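Local coordinates for protein imidazolonepropionase (Unidentified, PDB 2Q09) that hydrolyses a carbon-nitrogen bond of imidazolone-5-propanoate to give N-formimidoyl-L-glutamate, the third step of histidine degradation, at residues I274-A284 and A304-M312; W9-D20 and Q366-V377. All coordinates share one frame; numbering follows the deposited sequence.

Interaction 1. Residues I274-A284 and A304-M312; sequences IQALAHRGVVA and ALRKAGVPM
Ile274 reaches across from helix 271-280 and lays its three outer carbons on three different residues of the other segment. CD1 meets Ala304 CB at 3.5 Å; CG1 passes obliquely over Leu305 CD2; and the branch methyl CG2 lies 3.5 Å from Ala308 CB. Both alanine contacts are tighter than usual van der Waals packing, so the two alanine methyls leave Ile274 little slack. Val310 is the other main contact, and its two methyls face different partners. With CG1 anti to the backbone N (chi1 176°), that methyl lies 3.9 Å from Ala284 CB and also near the carbonyl O of Val282, while CG2 turns to the last turns of the helix, against Leu277 CB and Ala278 CB. Leu305 CD1 reaches Ala284 CB from the other helix. Beyond Val310, the Pro311 ring lies across the Val283 side chain, CG against CG2, and Ala284 N donates to Pro311 O at 3.0 Å, nearly straight at 167°. That bond begins the parallel pairing of strands 283-286 and 312-314, two neighbours in the amidohydrolase barrel. The meeting side chains are all apolar, so burial probably holds the helices together, while the one hydrogen bond sets the strand register.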
loop_
_atom_site.group_PDB
_atom_site.type_symbol
_atom_site.label_atom_id
_atom_site.label_comp_id
_atom_site.label_asym_id
_atom_site.label_seq_id
_atom_site.Cartn_x
_atom_site.Cartn_y
_atom_site.Cartn_z
ATOM N N ILE A 274 -16.822 -8.534 -9.341
ATOM C CA ILE A 274 -15.702 -8.546 -10.270
ATOM C C ILE A 274 -16.074 -7.785 -11.536
ATOM O O ILE A 274 -15.267 -7.021 -12.069
ATOM C CB ILE A 274 -15.296 -9.995 -10.628
ATOM C CG1 ILE A 274 -14.710 -10.682 -9.388
ATOM C CG2 ILE A 274 -14.294 -9.994 -11.775
ATOM C CD1 ILE A 274 -14.237 -12.096 -9.627
ATOM N N GLN A 275 -17.302 -7.982 -11.999
ATOM C CA GLN A 275 -17.781 -7.301 -13.195
ATOM C C GLN A 275 -17.811 -5.793 -12.961
ATOM O O GLN A 275 -17.496 -5.012 -13.854
ATOM C CB GLN A 275 -19.185 -7.794 -13.570
ATOM C CG GLN A 275 -19.308 -9.304 -13.752
ATOM C CD GLN A 275 -18.114 -9.921 -14.459
ATOM O OE1 GLN A 275 -17.568 -9.353 -15.405
ATOM N NE2 GLN A 275 -17.716 -11.104 -14.008
ATOM N N ALA A 276 -18.187 -5.391 -11.747
ATOM C CA ALA A 276 -18.256 -3.979 -11.396
ATOM C C ALA A 276 -16.858 -3.387 -11.371
ATOM O O ALA A 276 -16.636 -2.283 -11.865
ATOM C CB ALA A 276 -18.918 -3.810 -10.033
ATOM N N LEU A 277 -15.914 -4.116 -10.782
ATOM C CA LEU A 277 -14.539 -3.642 -10.711
ATOM C C LEU A 277 -13.963 -3.452 -12.109
ATOM O O LEU A 277 -13.331 -2.438 -12.391
ATOM C CB LEU A 277 -13.668 -4.630 -9.921
ATOM C CG LEU A 277 -14.133 -4.947 -8.493
ATOM C CD1 LEU A 277 -13.012 -5.651 -7.742
ATOM C CD2 LEU A 277 -14.520 -3.666 -7.772
ATOM N N ALA A 278 -14.180 -4.430 -12.981
ATOM C CA ALA A 278 -13.672 -4.371 -14.348
ATOM C C ALA A 278 -14.203 -3.149 -15.087
ATOM O O ALA A 278 -13.466 -2.464 -15.789
ATOM C CB ALA A 278 -14.061 -5.641 -15.106
ATOM N N HIS A 279 -15.488 -2.880 -14.905
ATOM C CA HIS A 279 -16.141 -1.757 -15.561
ATOM C C HIS A 279 -15.722 -0.381 -15.046
ATOM O O HIS A 279 -15.575 0.556 -15.831
ATOM C CB HIS A 279 -17.656 -1.906 -15.427
ATOM C CG HIS A 279 -18.421 -0.816 -16.102
ATOM N ND1 HIS A 279 -18.403 -0.634 -17.470
ATOM C CD2 HIS A 279 -19.208 0.165 -15.601
ATOM C CE1 HIS A 279 -19.146 0.413 -17.780
ATOM N NE2 HIS A 279 -19.645 0.918 -16.664
ATOM N N ARG A 280 -15.532 -0.254 -13.737
ATOM C CA ARG A 280 -15.149 1.025 -13.145
ATOM C C ARG A 280 -13.637 1.205 -13.003
ATOM O O ARG A 280 -13.172 2.171 -12.410
ATOM C CB ARG A 280 -15.824 1.193 -11.778
ATOM C CG ARG A 280 -17.353 1.188 -11.821
ATOM C CD ARG A 280 -17.888 2.253 -12.762
ATOM N NE ARG A 280 -17.444 3.594 -12.390
ATOM C CZ ARG A 280 -18.039 4.362 -11.485
ATOM N NH1 ARG A 280 -19.116 3.938 -10.850
ATOM N NH2 ARG A 280 -17.545 5.557 -11.205
ATOM N N GLY A 281 -12.876 0.265 -13.550
ATOM C CA GLY A 281 -11.425 0.346 -13.489
ATOM C C GLY A 281 -10.851 0.397 -12.083
ATOM O O GLY A 281 -9.852 1.074 -11.841
ATOM N N VAL A 282 -11.477 -0.320 -11.159
ATOM C CA VAL A 282 -11.019 -0.359 -9.779
ATOM C C VAL A 282 -9.896 -1.393 -9.665
ATOM O O VAL A 282 -9.925 -2.425 -10.336
ATOM C CB VAL A 282 -12.191 -0.743 -8.830
ATOM C CG1 VAL A 282 -11.722 -0.785 -7.387
ATOM C CG2 VAL A 282 -13.332 0.264 -8.993
ATOM N N VAL A 283 -8.900 -1.117 -8.833
ATOM C CA VAL A 283 -7.806 -2.062 -8.653
ATOM C C VAL A 283 -8.151 -3.011 -7.509
ATOM O O VAL A 283 -8.700 -2.590 -6.486
ATOM C CB VAL A 283 -6.482 -1.343 -8.319
ATOM C CG1 VAL A 283 -5.394 -2.365 -7.998
ATOM C CG2 VAL A 283 -6.042 -0.479 -9.494
ATOM N N ALA A 284 -7.850 -4.292 -7.688
ATOM C CA ALA A 284 -8.105 -5.279 -6.646
ATOM C C ALA A 284 -6.781 -5.482 -5.911
ATOM O O ALA A 284 -5.791 -5.914 -6.507
ATOM C CB ALA A 284 -8.583 -6.600 -7.262
ATOM N N ALA A 304 -10.666 -15.737 -11.481
ATOM C CA ALA A 304 -11.759 -14.938 -12.032
ATOM C C ALA A 304 -11.348 -13.487 -12.282
ATOM O O ALA A 304 -11.736 -12.891 -13.291
ATOM C CB ALA A 304 -12.971 -14.990 -11.107
ATOM N N LEU A 305 -10.570 -12.915 -11.368
ATOM C CA LEU A 305 -10.112 -11.539 -11.537
ATOM C C LEU A 305 -9.246 -11.447 -12.788
ATOM O O LEU A 305 -9.317 -10.474 -13.536
ATOM C CB LEU A 305 -9.302 -11.081 -10.323
ATOM C CG LEU A 305 -10.089 -10.783 -9.046
ATOM C CD1 LEU A 305 -9.103 -10.545 -7.899
ATOM C CD2 LEU A 305 -10.983 -9.552 -9.250
ATOM N N ARG A 306 -8.420 -12.462 -13.007
ATOM C CA ARG A 306 -7.572 -12.477 -14.184
ATOM C C ARG A 306 -8.421 -12.566 -15.442
ATOM O O ARG A 306 -8.217 -11.805 -16.390
ATOM C CB ARG A 306 -6.591 -13.650 -14.141
ATOM C CG ARG A 306 -5.269 -13.304 -13.509
ATOM C CD ARG A 306 -4.175 -14.226 -14.018
ATOM N NE ARG A 306 -4.332 -15.587 -13.522
ATOM C CZ ARG A 306 -3.575 -16.126 -12.574
ATOM N NH1 ARG A 306 -2.603 -15.421 -12.016
ATOM N NH2 ARG A 306 -3.785 -17.377 -12.191
ATOM N N LYS A 307 -9.372 -13.499 -15.454
ATOM C CA LYS A 307 -10.236 -13.661 -16.617
ATOM C C LYS A 307 -10.952 -12.367 -16.974
ATOM O O LYS A 307 -11.171 -12.086 -18.152
ATOM C CB LYS A 307 -11.268 -14.753 -16.365
ATOM C CG LYS A 307 -10.677 -16.146 -16.343
ATOM C CD LYS A 307 -11.741 -17.179 -16.039
ATOM C CE LYS A 307 -11.167 -18.578 -16.087
ATOM N NZ LYS A 307 -12.148 -19.587 -15.605
ATOM N N ALA A 308 -11.312 -11.582 -15.962
ATOM C CA ALA A 308 -12.014 -10.316 -16.183
ATOM C C ALA A 308 -11.062 -9.156 -16.451
ATOM O O ALA A 308 -11.500 -8.038 -16.706
ATOM C CB ALA A 308 -12.910 -9.994 -14.989
ATOM N N GLY A 309 -9.761 -9.416 -16.390
ATOM C CA GLY A 309 -8.794 -8.364 -16.656
ATOM C C GLY A 309 -8.671 -7.308 -15.569
ATOM O O GLY A 309 -8.193 -6.205 -15.825
ATOM N N VAL A 310 -9.097 -7.632 -14.354
ATOM C CA VAL A 310 -9.001 -6.671 -13.259
ATOM C C VAL A 310 -7.560 -6.641 -12.765
ATOM O O VAL A 310 -7.011 -7.668 -12.371
ATOM C CB VAL A 310 -9.926 -7.052 -12.088
ATOM C CG1 VAL A 310 -9.720 -6.092 -10.916
ATOM C CG2 VAL A 310 -11.375 -7.003 -12.537
ATOM N N PRO A 311 -6.919 -5.463 -12.799
ATOM C CA PRO A 311 -5.532 -5.357 -12.337
ATOM C C PRO A 311 -5.434 -5.678 -10.847
ATOM O O PRO A 311 -6.254 -5.232 -10.051
ATOM C CB PRO A 311 -5.173 -3.913 -12.654
ATOM C CG PRO A 311 -6.487 -3.200 -12.557
ATOM C CD PRO A 311 -7.433 -4.157 -13.242
HETATM N N MSE A 312 -4.438 -6.474 -10.474
HETATM C CA MSE A 312 -4.277 -6.862 -9.080
HETATM C C MSE A 312 -2.993 -6.317 -8.480
HETATM O O MSE A 312 -1.888 -6.578 -8.979
HETATM C CB MSE A 312 -4.280 -8.390 -8.950
HETATM C CG MSE A 312 -5.498 -9.083 -9.569
HETATM SE SE MSE A 312 -5.310 -11.015 -9.430
HETATM C CE MSE A 312 -4.004 -11.299 -10.800
#

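Interaction 2. Residues W9-D20 and Q366-V377; sequences WLNVTPATLRSD and QLRVGMLADFLV
Gln366 starts with CG anti to its carbonyl carbon (chi1 -55°) and runs extended, which carries its amide past Leu17 O to the backbone of Ser19; Arg368, extended from CG to NE, runs to the same spot. There Gln366 OE1 accepts from Ser19 N at 2.9 Å and from Arg368 NE at 2.8 Å, from opposite faces of the amide plane. Gln366 NE2 donates to a water that also bonds Ser19 OG. With an alanine in place of Gln366, Ser19 N and Arg368 NE would probably lose their shared acceptor, leaving the arginine's end less fixed. Arg18 NE lies over one face of the Arg368 guanidinium, 3.9 Å from Arg368 NE, with the planes 79° apart. Asp20 forms a salt bridge to each arginine, OD2 to Arg18 NH2 at 2.9 Å and OD1 more distantly to Arg368 NH2, both well out of the guanidinium planes, which probably offsets the like charges. Leu367 N bonds Thr16 O at 3.0 Å, on a lone pair, and Leu367 CD1 packs on Pro14 CB. Phe375 points its edge at the face of Trp9 in a T-shaped pair (planes at 86°), CZ over the six-membered ring, 3.7 Å from Trp9 CE3. Val399 of strand 395-400 touches both rings, and Val64 of strand 63-73 touches Pro14, where the N-terminal strands meet strand 375-378 in the small beta region beside the amidohydrolase barrel.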
loop_
_atom_site.group_PDB
_atom_site.type_symbol
_atom_site.label_atom_id
_atom_site.label_comp_id
_atom_site.label_asym_id
_atom_site.label_seq_id
_atom_site.Cartn_x
_atom_site.Cartn_y
_atom_site.Cartn_z
ATOM N N TRP A 9 22.246 7.965 -15.785
ATOM C CA TRP A 9 22.651 6.627 -15.393
ATOM C C TRP A 9 22.953 5.873 -16.679
ATOM O O TRP A 9 22.053 5.595 -17.471
ATOM C CB TRP A 9 21.520 5.932 -14.621
ATOM C CG TRP A 9 21.445 6.362 -13.201
ATOM C CD1 TRP A 9 21.946 5.701 -12.118
ATOM C CD2 TRP A 9 20.902 7.590 -12.708
ATOM N NE1 TRP A 9 21.757 6.445 -10.980
ATOM C CE2 TRP A 9 21.119 7.615 -11.315
ATOM C CE3 TRP A 9 20.261 8.681 -13.308
ATOM C CZ2 TRP A 9 20.712 8.681 -10.509
ATOM C CZ3 TRP A 9 19.855 9.745 -12.505
ATOM C CH2 TRP A 9 20.087 9.735 -11.126
ATOM N N LEU A 10 24.224 5.558 -16.893
ATOM C CA LEU A 10 24.630 4.848 -18.098
ATOM C C LEU A 10 24.602 3.335 -17.930
ATOM O O LEU A 10 24.773 2.809 -16.829
ATOM C CB LEU A 10 26.041 5.274 -18.512
ATOM C CG LEU A 10 26.251 6.721 -18.965
ATOM C CD1 LEU A 10 27.737 6.990 -19.132
ATOM C CD2 LEU A 10 25.507 6.970 -20.272
ATOM N N ASN A 11 24.397 2.648 -19.048
ATOM C CA ASN A 11 24.362 1.198 -19.092
ATOM C C ASN A 11 23.449 0.520 -18.077
ATOM O O ASN A 11 23.900 -0.307 -17.289
ATOM C CB ASN A 11 25.784 0.643 -18.955
ATOM C CG ASN A 11 26.694 1.110 -20.077
ATOM O OD1 ASN A 11 26.369 0.962 -21.253
ATOM N ND2 ASN A 11 27.840 1.678 -19.720
ATOM N N VAL A 12 22.174 0.878 -18.093
ATOM C CA VAL A 12 21.212 0.241 -17.205
ATOM C C VAL A 12 20.361 -0.698 -18.056
ATOM O O VAL A 12 20.035 -0.375 -19.198
ATOM C CB VAL A 12 20.269 1.261 -16.526
ATOM C CG1 VAL A 12 21.043 2.109 -15.531
ATOM C CG2 VAL A 12 19.592 2.122 -17.564
ATOM N N THR A 13 20.036 -1.868 -17.513
ATOM C CA THR A 13 19.183 -2.832 -18.207
ATOM C C THR A 13 17.809 -2.594 -17.590
ATOM O O THR A 13 17.475 -3.149 -16.546
ATOM C CB THR A 13 19.629 -4.275 -17.937
ATOM O OG1 THR A 13 20.995 -4.431 -18.340
ATOM C CG2 THR A 13 18.754 -5.253 -18.714
ATOM N N PRO A 14 16.984 -1.776 -18.253
ATOM C CA PRO A 14 15.646 -1.418 -17.795
ATOM C C PRO A 14 14.498 -2.408 -17.891
ATOM O O PRO A 14 14.200 -2.934 -18.959
ATOM C CB PRO A 14 15.352 -0.160 -18.598
ATOM C CG PRO A 14 15.915 -0.537 -19.936
ATOM C CD PRO A 14 17.260 -1.165 -19.566
ATOM N N ALA A 15 13.873 -2.661 -16.747
ATOM C CA ALA A 15 12.685 -3.504 -16.678
ATOM C C ALA A 15 11.678 -2.374 -16.517
ATOM O O ALA A 15 11.347 -1.991 -15.398
ATOM C CB ALA A 15 12.706 -4.380 -15.421
ATOM N N THR A 16 11.218 -1.836 -17.638
ATOM C CA THR A 16 10.317 -0.694 -17.633
ATOM C C THR A 16 8.962 -0.913 -17.009
ATOM O O THR A 16 8.356 0.043 -16.518
ATOM C CB THR A 16 10.089 -0.157 -19.066
ATOM O OG1 THR A 16 9.378 -1.134 -19.835
ATOM C CG2 THR A 16 11.436 0.130 -19.743
ATOM N N LEU A 17 8.486 -2.154 -17.023
ATOM C CA LEU A 17 7.161 -2.445 -16.487
ATOM C C LEU A 17 6.133 -1.560 -17.206
ATOM O O LEU A 17 5.103 -1.183 -16.635
ATOM C CB LEU A 17 7.108 -2.197 -14.966
ATOM C CG LEU A 17 7.399 -3.357 -13.996
ATOM C CD1 LEU A 17 6.343 -4.449 -14.185
ATOM C CD2 LEU A 17 8.808 -3.934 -14.255
ATOM N N ARG A 18 6.417 -1.235 -18.467
ATOM C CA ARG A 18 5.503 -0.413 -19.260
ATOM C C ARG A 18 4.190 -1.162 -19.492
ATOM O O ARG A 18 4.187 -2.357 -19.779
ATOM C CB ARG A 18 6.122 -0.052 -20.614
ATOM C CG ARG A 18 7.241 0.969 -20.560
ATOM C CD ARG A 18 7.694 1.340 -21.971
ATOM N NE ARG A 18 6.611 1.957 -22.729
ATOM C CZ ARG A 18 6.652 2.205 -24.031
ATOM N NH1 ARG A 18 7.720 1.886 -24.739
ATOM N NH2 ARG A 18 5.617 2.774 -24.626
ATOM N N SER A 19 3.075 -0.449 -19.376
ATOM C CA SER A 19 1.755 -1.047 -19.563
ATOM C C SER A 19 1.527 -1.619 -20.963
ATOM O O SER A 19 0.705 -2.509 -21.148
ATOM C CB SER A 19 0.668 -0.012 -19.271
ATOM O OG SER A 19 0.811 1.114 -20.121
ATOM N N ASP A 20 2.264 -1.118 -21.946
ATOM C CA ASP A 20 2.090 -1.584 -23.314
ATOM C C ASP A 20 3.137 -2.604 -23.735
ATOM O O ASP A 20 3.169 -3.017 -24.897
ATOM C CB ASP A 20 2.116 -0.391 -24.268
ATOM C CG ASP A 20 3.493 0.225 -24.390
ATOM O OD1 ASP A 20 4.249 0.221 -23.396
ATOM O OD2 ASP A 20 3.818 0.723 -25.484
ATOM N N GLN A 366 6.230 3.098 -13.709
ATOM C CA GLN A 366 6.798 2.680 -14.990
ATOM C C GLN A 366 8.010 3.527 -15.353
ATOM O O GLN A 366 8.100 4.690 -14.971
ATOM C CB GLN A 366 5.764 2.823 -16.104
ATOM C CG GLN A 366 4.453 2.101 -15.859
ATOM C CD GLN A 366 3.454 2.353 -16.966
ATOM O OE1 GLN A 366 3.724 2.070 -18.137
ATOM N NE2 GLN A 366 2.294 2.891 -16.607
ATOM N N LEU A 367 8.946 2.937 -16.091
ATOM C CA LEU A 367 10.125 3.672 -16.520
ATOM C C LEU A 367 9.796 4.253 -17.893
ATOM O O LEU A 367 10.158 3.698 -18.933
ATOM C CB LEU A 367 11.358 2.757 -16.603
ATOM C CG LEU A 367 11.826 2.069 -15.311
ATOM C CD1 LEU A 367 13.180 1.416 -15.569
ATOM C CD2 LEU A 367 11.950 3.072 -14.174
ATOM N N ARG A 368 9.062 5.361 -17.878
ATOM C CA ARG A 368 8.673 6.057 -19.096
ATOM C C ARG A 368 9.081 7.515 -19.014
ATOM O O ARG A 368 9.057 8.120 -17.945
ATOM C CB ARG A 368 7.164 6.054 -19.278
ATOM C CG ARG A 368 6.490 4.735 -19.476
ATOM C CD ARG A 368 5.089 5.037 -19.959
ATOM N NE ARG A 368 4.280 3.848 -20.169
ATOM C CZ ARG A 368 3.409 3.720 -21.160
ATOM N NH1 ARG A 368 3.252 4.709 -22.030
ATOM N NH2 ARG A 368 2.694 2.614 -21.281
ATOM N N VAL A 369 9.413 8.092 -20.161
ATOM C CA VAL A 369 9.772 9.499 -20.205
ATOM C C VAL A 369 8.569 10.310 -19.756
ATOM O O VAL A 369 7.444 10.035 -20.151
ATOM C CB VAL A 369 10.182 9.914 -21.634
ATOM C CG1 VAL A 369 10.006 11.418 -21.825
ATOM C CG2 VAL A 369 11.625 9.521 -21.875
ATOM N N GLY A 370 8.806 11.299 -18.906
ATOM C CA GLY A 370 7.716 12.127 -18.422
ATOM C C GLY A 370 7.220 11.776 -17.027
ATOM O O GLY A 370 6.608 12.609 -16.356
HETATM N N MSE A 371 7.469 10.549 -16.578
HETATM C CA MSE A 371 7.033 10.146 -15.241
HETATM C C MSE A 371 8.108 10.458 -14.204
HETATM O O MSE A 371 9.261 10.697 -14.558
HETATM C CB MSE A 371 6.682 8.656 -15.225
HETATM C CG MSE A 371 5.455 8.344 -16.062
HETATM SE SE MSE A 371 4.839 6.517 -15.846
HETATM C CE MSE A 371 3.664 6.773 -14.362
ATOM N N LEU A 372 7.732 10.451 -12.926
ATOM C CA LEU A 372 8.677 10.761 -11.858
ATOM C C LEU A 372 9.861 9.805 -11.842
ATOM O O LEU A 372 9.716 8.611 -12.139
ATOM C CB LEU A 372 7.961 10.756 -10.504
ATOM C CG LEU A 372 6.908 11.863 -10.351
ATOM C CD1 LEU A 372 6.032 11.588 -9.134
ATOM C CD2 LEU A 372 7.599 13.227 -10.235
ATOM N N ALA A 373 11.029 10.333 -11.487
ATOM C CA ALA A 373 12.248 9.539 -11.460
ATOM C C ALA A 373 12.425 8.743 -10.168
ATOM O O ALA A 373 13.325 9.028 -9.371
ATOM C CB ALA A 373 13.464 10.439 -11.692
ATOM N N ASP A 374 11.555 7.757 -9.978
ATOM C CA ASP A 374 11.604 6.879 -8.811
ATOM C C ASP A 374 11.996 5.517 -9.362
ATOM O O ASP A 374 11.152 4.786 -9.885
ATOM C CB ASP A 374 10.227 6.799 -8.139
ATOM C CG ASP A 374 9.887 8.047 -7.350
ATOM O OD1 ASP A 374 10.601 9.063 -7.498
ATOM O OD2 ASP A 374 8.898 8.009 -6.582
ATOM N N PHE A 375 13.277 5.182 -9.270
ATOM C CA PHE A 375 13.728 3.903 -9.792
ATOM C C PHE A 375 14.809 3.275 -8.933
ATOM O O PHE A 375 15.384 3.931 -8.048
ATOM C CB PHE A 375 14.203 4.061 -11.245
ATOM C CG PHE A 375 15.303 5.063 -11.430
ATOM C CD1 PHE A 375 16.636 4.705 -11.258
ATOM C CD2 PHE A 375 15.004 6.371 -11.794
ATOM C CE1 PHE A 375 17.659 5.632 -11.463
ATOM C CE2 PHE A 375 16.014 7.308 -12.001
ATOM C CZ PHE A 375 17.345 6.940 -11.832
ATOM N N LEU A 376 15.093 2.005 -9.203
ATOM C CA LEU A 376 16.065 1.261 -8.422
ATOM C C LEU A 376 17.072 0.510 -9.281
ATOM O O LEU A 376 16.711 -0.068 -10.306
ATOM C CB LEU A 376 15.334 0.233 -7.557
ATOM C CG LEU A 376 14.071 0.691 -6.823
ATOM C CD1 LEU A 376 13.337 -0.516 -6.265
ATOM C CD2 LEU A 376 14.460 1.671 -5.706
ATOM N N VAL A 377 18.326 0.500 -8.845
ATOM C CA VAL A 377 19.372 -0.235 -9.544
ATOM C C VAL A 377 19.715 -1.399 -8.624
ATOM O O VAL A 377 20.153 -1.193 -7.488
ATOM C CB VAL A 377 20.632 0.611 -9.762
ATOM C CG1 VAL A 377 21.725 -0.249 -10.396
ATOM C CG2 VAL A 377 20.314 1.796 -10.663
HETATM O O HOH W 1 0.068 3.398 -18.491
#

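In the fold
The two contacts do not touch: their centres lie 26 Å apart and their nearest atoms about 10 Å. Interaction 2 joins residues 9-20, near the start of the chain, to 366-377, near its end, and interaction 1 falls in between, with only 19 residues separating its segments. Interaction 1 belongs to the barrel, pairing consecutive strands and their helices; the side chain of Val283 is about 10 Å from that of His72, an iron ligand. Interaction 2 lies away from the active site, where the two ends of the chain come together beside the barrel. Strand 63-73, which carries His72, pairs with both 12-14 and 375-378, so it links the terminal region to the catalytic barrel.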